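Substrate-binding protein (Synechococcus sp., PDB 6WPN) probably binds an oligosaccharide or related sugar in the periplasm of a marine cyanobacterium, as a solute-binding protein serving transport. Local coordinates at residues Ala215-Pro219 with Ala220-Ala224; Tyr396-Leu399 with Gln400-Met403; Glu415-Gln418 with Gln419-Tyr423. One frame throughout, in Å; residues are numbered along the deposited sequence.

Interaction 1: residues Ala215-Pro219 with Ala220-Ala224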
loop_
_atom_site.group_PDB
_atom_site.type_symbol
_atom_site.label_atom_id
_atom_site.label_comp_id
_atom_site.label_asym_id
_atom_site.label_seq_id
_atom_site.Cartn_x
_atom_site.Cartn_y
_atom_site.Cartn_z
ATOM N N ALA A 215 1.088 -18.561 12.933
ATOM C CA ALA A 215 0.746 -18.089 14.269
ATOM C C ALA A 215 -0.677 -17.555 14.380
ATOM O O ALA A 215 -1.047 -17.042 15.443
ATOM C CB ALA A 215 1.737 -17.010 14.716
ATOM N N PHE A 216 -1.491 -17.670 13.329
ATOM C CA PHE A 216 -2.802 -17.032 13.307
ATOM C C PHE A 216 -3.933 -17.939 13.774
ATOM O O PHE A 216 -5.082 -17.490 13.818
ATOM C CB PHE A 216 -3.125 -16.512 11.901
ATOM C CG PHE A 216 -2.991 -17.550 10.826
ATOM C CD1 PHE A 216 -4.039 -18.412 10.544
ATOM C CD2 PHE A 216 -1.827 -17.654 10.087
ATOM C CE1 PHE A 216 -3.919 -19.369 9.556
ATOM C CE2 PHE A 216 -1.703 -18.606 9.094
ATOM C CZ PHE A 216 -2.752 -19.465 8.828
ATOM N N ASN A 217 -3.657 -19.204 14.095
ATOM C CA ASN A 217 -4.688 -20.088 14.640
ATOM C C ASN A 217 -4.843 -19.788 16.133
ATOM O O ASN A 217 -4.509 -20.582 17.014
ATOM C CB ASN A 217 -4.341 -21.547 14.381
ATOM C CG ASN A 217 -5.479 -22.487 14.731
ATOM O OD1 ASN A 217 -6.609 -22.056 14.966
ATOM N ND2 ASN A 217 -5.188 -23.780 14.757
ATOM N N THR A 218 -5.381 -18.611 16.402
ATOM C CA THR A 218 -5.500 -18.032 17.732
ATOM C C THR A 218 -6.915 -17.502 17.881
ATOM O O THR A 218 -7.701 -17.535 16.928
ATOM C CB THR A 218 -4.457 -16.910 17.914
ATOM O OG1 THR A 218 -4.561 -15.964 16.840
ATOM C CG2 THR A 218 -3.045 -17.487 17.955
ATOM N N PRO A 219 -7.298 -17.031 19.074
ATOM C CA PRO A 219 -8.611 -16.379 19.192
ATOM C C PRO A 219 -8.752 -15.173 18.294
ATOM O O PRO A 219 -9.848 -14.926 17.776
ATOM C CB PRO A 219 -8.668 -15.977 20.670
ATOM C CG PRO A 219 -7.264 -15.804 21.029
ATOM C CD PRO A 219 -6.589 -16.974 20.358
ATOM N N ALA A 220 -7.669 -14.420 18.087
ATOM C CA ALA A 220 -7.728 -13.263 17.200
ATOM C C ALA A 220 -7.939 -13.688 15.754
ATOM O O ALA A 220 -8.769 -13.110 15.044
ATOM C CB ALA A 220 -6.451 -12.434 17.339
ATOM N N GLY A 221 -7.194 -14.699 15.301
ATOM C CA GLY A 221 -7.324 -15.145 13.922
ATOM C C GLY A 221 -8.674 -15.770 13.622
ATOM O O GLY A 221 -9.276 -15.494 12.579
ATOM N N ARG A 222 -9.169 -16.619 14.525
ATOM C CA ARG A 222 -10.490 -17.203 14.323
ATOM C C ARG A 222 -11.566 -16.127 14.337
ATOM O O ARG A 222 -12.521 -16.175 13.551
ATOM C CB ARG A 222 -10.767 -18.253 15.398
ATOM C CG ARG A 222 -9.813 -19.434 15.365
ATOM C CD ARG A 222 -10.252 -20.532 16.316
ATOM N NE ARG A 222 -10.006 -20.193 17.715
ATOM C CZ ARG A 222 -8.855 -20.407 18.349
ATOM N NH1 ARG A 222 -7.831 -20.956 17.710
ATOM N NH2 ARG A 222 -8.727 -20.068 19.625
ATOM N N LYS A 223 -11.417 -15.134 15.215
ATOM C CA LYS A 223 -12.358 -14.022 15.246
ATOM C C LYS A 223 -12.300 -13.230 13.945
ATOM O O LYS A 223 -13.337 -12.810 13.418
ATOM C CB LYS A 223 -12.063 -13.143 16.462
ATOM C CG LYS A 223 -12.968 -11.944 16.653
ATOM C CD LYS A 223 -12.585 -11.212 17.936
ATOM C CE LYS A 223 -13.213 -9.833 18.028
ATOM N NZ LYS A 223 -12.795 -9.131 19.280
ATOM N N ALA A 224 -11.096 -13.037 13.404
ATOM C CA ALA A 224 -10.945 -12.296 12.155
ATOM C C ALA A 224 -11.526 -13.066 10.976
ATOM O O ALA A 224 -12.154 -12.471 10.092
ATOM C CB ALA A 224 -9.473 -11.972 11.913
#
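Thr218 O is bonded by the backbone N of Arg222 and covered by a face of its guanidinium. Arg222 N donates to Thr218 O at 3.0 Å, almost straight at 173°. Arg222 CZ lies 3.4 Å from Thr218 O, which stands over the centre of the plane. The side chain doubles back over the carbonyl it already binds: its bend at chi3 turns the flat group toward the residues before the helix, and CG passes Thr218 O on the way. Pro219 N lies over the same face, nearer the rim. At the edge of the guanidinium, Arg222 NH1 donates to Asn217 OD1 at 3.2 Å. The acceptor lies in the guanidinium plane, but the N-H points to it at a clear angle and the donor stands above the amide's carbonyl plane, off its lone pairs; the two planes are 83° apart.

This is the N-terminus of helix 219-233, with Thr218 as its N-cap. Thr218 OG1, placed between backbone N and carbonyl carbon, accepts a weak capping bond from Gly221 N at 3.3 Å. Next after Arg222 N to Thr218 O in the helical ladder, Lys223 N donates to Pro219 O at 3.0 Å. Phe216 O approaches the helix from the preceding loop and receives a CA-H...O contact from Gly221 CA at 3.2 Å, 163° at the hydrogen; the missing side chain of Gly221 lets the loop come this close.

The loop that follows helix 195-202 thus enters helix 219-233 against helix 409-427: the Phe216 ring packs on Ala416 and Glu417, Asn217 touches Val413, and Arg222 reaches Asp410.

Interaction 2: residues Tyr396-Leu399 with Gln400-Met403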
loop_
_atom_site.group_PDB
_atom_site.type_symbol
_atom_site.label_atom_id
_atom_site.label_comp_id
_atom_site.label_asym_id
_atom_site.label_seq_id
_atom_site.Cartn_x
_atom_site.Cartn_y
_atom_site.Cartn_z
ATOM N N TYR A 396 -6.241 -15.914 1.826
ATOM C CA TYR A 396 -7.339 -15.435 0.990
ATOM C C TYR A 396 -8.107 -16.592 0.356
ATOM O O TYR A 396 -9.339 -16.544 0.247
ATOM C CB TYR A 396 -6.820 -14.493 -0.100
ATOM C CG TYR A 396 -6.433 -13.103 0.368
ATOM C CD1 TYR A 396 -6.145 -12.843 1.701
ATOM C CD2 TYR A 396 -6.390 -12.043 -0.529
ATOM C CE1 TYR A 396 -5.792 -11.578 2.121
ATOM C CE2 TYR A 396 -6.046 -10.770 -0.122
ATOM C CZ TYR A 396 -5.749 -10.540 1.205
ATOM O OH TYR A 396 -5.405 -9.271 1.617
ATOM N N THR A 397 -7.396 -17.640 -0.076
ATOM C CA THR A 397 -8.052 -18.785 -0.704
ATOM C C THR A 397 -8.954 -19.517 0.279
ATOM O O THR A 397 -10.094 -19.864 -0.053
ATOM C CB THR A 397 -7.015 -19.746 -1.284
ATOM O OG1 THR A 397 -6.296 -19.097 -2.341
ATOM C CG2 THR A 397 -7.691 -21.003 -1.818
ATOM N N GLN A 398 -8.451 -19.793 1.484
ATOM C CA GLN A 398 -9.260 -20.499 2.474
ATOM C C GLN A 398 -10.421 -19.635 2.955
ATOM O O GLN A 398 -11.542 -20.127 3.121
ATOM C CB GLN A 398 -8.392 -20.944 3.653
ATOM C CG GLN A 398 -7.349 -21.997 3.298
ATOM C CD GLN A 398 -7.930 -23.162 2.512
ATOM O OE1 GLN A 398 -9.001 -23.679 2.836
ATOM N NE2 GLN A 398 -7.215 -23.588 1.476
ATOM N N LEU A 399 -10.174 -18.344 3.179
ATOM C CA LEU A 399 -11.261 -17.457 3.575
ATOM C C LEU A 399 -12.333 -17.418 2.495
ATOM O O LEU A 399 -13.532 -17.395 2.796
ATOM C CB LEU A 399 -10.722 -16.054 3.849
ATOM C CG LEU A 399 -11.751 -14.989 4.241
ATOM C CD1 LEU A 399 -12.505 -15.406 5.489
ATOM C CD2 LEU A 399 -11.080 -13.649 4.458
ATOM N N GLN A 400 -11.911 -17.478 1.234
ATOM C CA GLN A 400 -12.852 -17.472 0.123
ATOM C C GLN A 400 -13.756 -18.696 0.151
ATOM O O GLN A 400 -14.961 -18.593 -0.110
ATOM C CB GLN A 400 -12.069 -17.397 -1.183
ATOM C CG GLN A 400 -12.875 -17.056 -2.399
ATOM C CD GLN A 400 -11.978 -16.723 -3.574
ATOM O OE1 GLN A 400 -10.942 -16.073 -3.411
ATOM N NE2 GLN A 400 -12.367 -17.171 -4.767
ATOM N N ARG A 401 -13.199 -19.863 0.482
ATOM C CA ARG A 401 -14.017 -21.065 0.604
ATOM C C ARG A 401 -15.041 -20.936 1.723
ATOM O O ARG A 401 -16.144 -21.482 1.621
ATOM C CB ARG A 401 -13.132 -22.286 0.852
ATOM C CG ARG A 401 -12.147 -22.591 -0.257
ATOM C CD ARG A 401 -11.255 -23.738 0.154
ATOM N NE ARG A 401 -11.992 -24.991 0.206
ATOM C CZ ARG A 401 -11.555 -26.088 0.815
ATOM N NH1 ARG A 401 -10.388 -26.072 1.442
ATOM N NH2 ARG A 401 -12.283 -27.197 0.798
ATOM N N ALA A 402 -14.690 -20.238 2.802
ATOM C CA ALA A 402 -15.622 -20.086 3.910
ATOM C C ALA A 402 -16.703 -19.059 3.606
ATOM O O ALA A 402 -17.849 -19.226 4.040
ATOM C CB ALA A 402 -14.871 -19.695 5.182
HETATM N N MSE A 403 -16.368 -18.009 2.865
HETATM C CA MSE A 403 -17.340 -16.984 2.508
HETATM C C MSE A 403 -18.397 -17.542 1.571
HETATM O O MSE A 403 -19.576 -17.209 1.686
HETATM C CB MSE A 403 -16.648 -15.788 1.860
HETATM C CG MSE A 403 -15.875 -14.918 2.831
HETATM SE SE MSE A 403 -14.750 -13.653 1.877
HETATM C CE MSE A 403 -15.118 -12.039 2.916
#
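Leu399 and Met403, a selenomethionine, meet one turn apart on the buried side of helix 388-403. Leu399 CG lies 4.0 Å from Met403 SE, the two side chains running across one another. On the way to that contact Met403 CG passes Leu399 O at 3.4 Å, and the same oxygen takes the backbone bond from Met403 N at 2.9 Å, together with a weak, strongly bent one from Ala402 N. Two donors on one carbonyl fit its place in the last turn of the helix. Helix 219-233 covers this side: Leu399 and Ala402 rest on Thr229, and Met403 on Trp228 and Tyr232.

The contact joins i to i+3 and i+4 neighbours in the closing turns of an alpha-helix, and Gln400 N to Tyr396 O, at 2.9 Å, belongs to the regular ladder. Tyr396 itself sends its hydroxyl away to Leu197 N in helix 195-202 and to Ser193 O just before it.

Looser surroundings begin at Arg401, which like Gln400 is partly exposed, whereas its partner Gln398 is buried against helix 409-427. Arg401 NH1 donates to Gln398 OE1 at 3.1 Å, in the carbonyl plane and on a lone pair, although the oxygen is tilted 23° from the guanidinium plane. Gln398 bends at chi2, -49°, which brings its amide alongside the arginine, both chains pointing the same way with their flat groups 84° apart.

Interaction 3: residues Glu415-Gln418 with Gln419-Tyr423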
loop_
_atom_site.group_PDB
_atom_site.type_symbol
_atom_site.label_atom_id
_atom_site.label_comp_id
_atom_site.label_asym_id
_atom_site.label_seq_id
_atom_site.Cartn_x
_atom_site.Cartn_y
_atom_site.Cartn_z
ATOM N N GLU A 415 -7.192 -25.171 7.610
ATOM C CA GLU A 415 -6.607 -25.448 6.303
ATOM C C GLU A 415 -5.495 -24.461 5.984
ATOM O O GLU A 415 -4.432 -24.852 5.490
ATOM C CB GLU A 415 -7.685 -25.398 5.218
ATOM C CG GLU A 415 -8.753 -26.481 5.318
ATOM C CD GLU A 415 -8.270 -27.836 4.846
ATOM O OE1 GLU A 415 -7.156 -27.911 4.286
ATOM O OE2 GLU A 415 -9.006 -28.830 5.040
ATOM N N ALA A 416 -5.712 -23.179 6.280
ATOM C CA ALA A 416 -4.664 -22.187 6.053
ATOM C C ALA A 416 -3.444 -22.464 6.924
ATOM O O ALA A 416 -2.305 -22.404 6.448
ATOM C CB ALA A 416 -5.204 -20.782 6.309
ATOM N N GLU A 417 -3.664 -22.774 8.202
ATOM C CA GLU A 417 -2.550 -23.054 9.101
ATOM C C GLU A 417 -1.736 -24.247 8.611
ATOM O O GLU A 417 -0.502 -24.206 8.589
ATOM C CB GLU A 417 -3.071 -23.300 10.518
ATOM C CG GLU A 417 -2.006 -23.753 11.497
ATOM C CD GLU A 417 -2.592 -24.312 12.780
ATOM O OE1 GLU A 417 -3.530 -25.139 12.705
ATOM O OE2 GLU A 417 -2.117 -23.917 13.866
ATOM N N GLN A 418 -2.417 -25.322 8.212
ATOM C CA GLN A 418 -1.717 -26.530 7.792
ATOM C C GLN A 418 -1.016 -26.338 6.452
ATOM O O GLN A 418 0.095 -26.842 6.251
ATOM C CB GLN A 418 -2.702 -27.695 7.729
ATOM C CG GLN A 418 -3.226 -28.106 9.093
ATOM C CD GLN A 418 -4.423 -29.030 9.007
ATOM O OE1 GLN A 418 -5.002 -29.217 7.936
ATOM N NE2 GLN A 418 -4.797 -29.622 10.137
ATOM N N GLN A 419 -1.642 -25.605 5.527
ATOM C CA GLN A 419 -1.004 -25.342 4.241
ATOM C C GLN A 419 0.227 -24.455 4.395
ATOM O O GLN A 419 1.252 -24.695 3.748
ATOM C CB GLN A 419 -2.003 -24.722 3.269
ATOM C CG GLN A 419 -3.053 -25.703 2.787
ATOM C CD GLN A 419 -3.877 -25.156 1.643
ATOM O OE1 GLN A 419 -3.639 -24.043 1.170
ATOM N NE2 GLN A 419 -4.854 -25.937 1.186
ATOM N N TRP A 420 0.146 -23.414 5.231
ATOM C CA TRP A 420 1.317 -22.567 5.437
ATOM C C TRP A 420 2.451 -23.345 6.096
ATOM O O TRP A 420 3.619 -23.183 5.726
ATOM C CB TRP A 420 0.965 -21.337 6.274
ATOM C CG TRP A 420 2.203 -20.598 6.694
ATOM C CD1 TRP A 420 2.807 -20.637 7.917
ATOM C CD2 TRP A 420 3.018 -19.754 5.869
ATOM N NE1 TRP A 420 3.938 -19.853 7.911
ATOM C CE2 TRP A 420 4.088 -19.300 6.666
ATOM C CE3 TRP A 420 2.940 -19.329 4.537
ATOM C CZ2 TRP A 420 5.071 -18.440 6.177
ATOM C CZ3 TRP A 420 3.917 -18.476 4.051
ATOM C CH2 TRP A 420 4.969 -18.040 4.870
ATOM N N ASN A 421 2.133 -24.181 7.086
ATOM C CA ASN A 421 3.178 -24.947 7.756
ATOM C C ASN A 421 3.791 -25.984 6.824
ATOM O O ASN A 421 4.964 -26.340 6.982
ATOM C CB ASN A 421 2.622 -25.607 9.018
ATOM C CG ASN A 421 2.377 -24.610 10.137
ATOM O OD1 ASN A 421 2.982 -23.541 10.173
ATOM N ND2 ASN A 421 1.479 -24.953 11.053
ATOM N N ARG A 422 3.014 -26.480 5.858
ATOM C CA ARG A 422 3.576 -27.286 4.779
ATOM C C ARG A 422 4.646 -26.509 4.022
ATOM O O ARG A 422 5.758 -27.005 3.802
ATOM C CB ARG A 422 2.459 -27.699 3.820
ATOM C CG ARG A 422 1.613 -28.885 4.240
ATOM C CD ARG A 422 0.345 -28.928 3.390
ATOM N NE ARG A 422 0.621 -28.742 1.966
ATOM C CZ ARG A 422 -0.316 -28.569 1.037
ATOM N NH1 ARG A 422 -1.599 -28.554 1.376
ATOM N NH2 ARG A 422 0.027 -28.403 -0.233
ATOM N N TYR A 423 4.320 -25.280 3.617
ATOM C CA TYR A 423 5.261 -24.439 2.884
ATOM C C TYR A 423 6.442 -24.032 3.761
ATOM O O TYR A 423 7.593 -24.049 3.310
ATOM C CB TYR A 423 4.514 -23.214 2.345
ATOM C CG TYR A 423 5.337 -22.165 1.621
ATOM C CD1 TYR A 423 5.795 -21.032 2.282
ATOM C CD2 TYR A 423 5.622 -22.291 0.266
ATOM C CE1 TYR A 423 6.534 -20.063 1.617
ATOM C CE2 TYR A 423 6.357 -21.329 -0.407
ATOM C CZ TYR A 423 6.810 -20.217 0.273
ATOM O OH TYR A 423 7.541 -19.259 -0.394
#
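Asn421 folds back over Glu417 O, one turn earlier in the long alpha-helix 409-427, whose i to i+4 ladder supplies every backbone bond of this contact. Asn421 N donates to Glu417 O at 3.0 Å, 159° at the hydrogen. From there CB lies 3.5 Å from Glu417 O, and CG comes to 3.3 Å from the same oxygen, since chi1 of -73° sets CG beside the backbone N, on the side of the preceding turn. At the tip the amide splits its tasks. OD1 accepts from Ala214 N, in the loop before helix 219-233, which probably fixes the rotation of the amide; ND2 is left near Glu417 O, at 3.2 Å but at too poor an angle for a hydrogen bond.

Gln419 makes a similar approach to Glu415: its N donates to Glu415 O at 2.9 Å, and its CG passes that carbonyl oxygen at 3.2 Å. Trp420 continues the ladder to Ala416 O, while its indole leads away and packs on Leu391 of helix 388-403, with NE1 bonded to Gln212 O. Glu417 CG, its chain extended, touches Asn421 ND2 at 3.7 Å.

The three contacts lie on the same side of the chain's centre, 22 to 25 Å from it, with their own centres 14 to 15 Å apart. Interaction 3 touches both others. Toward interaction 1, Asn217 ND2 lies 3.2 Å from Glu417 OE2, a probable hydrogen bond, and Phe216 CZ lies 3.5 Å from Glu417 N. Toward interaction 2, packing brings Gln398 OE1 to 3.2 Å from Glu415 CB and Gln398 CG to 3.6 Å from Ala416 N. Interactions 1 and 2 do not touch, their nearest atoms being about 5 Å apart. Helix 409-427 therefore bridges the start of helix 219-233 and the end of helix 388-403.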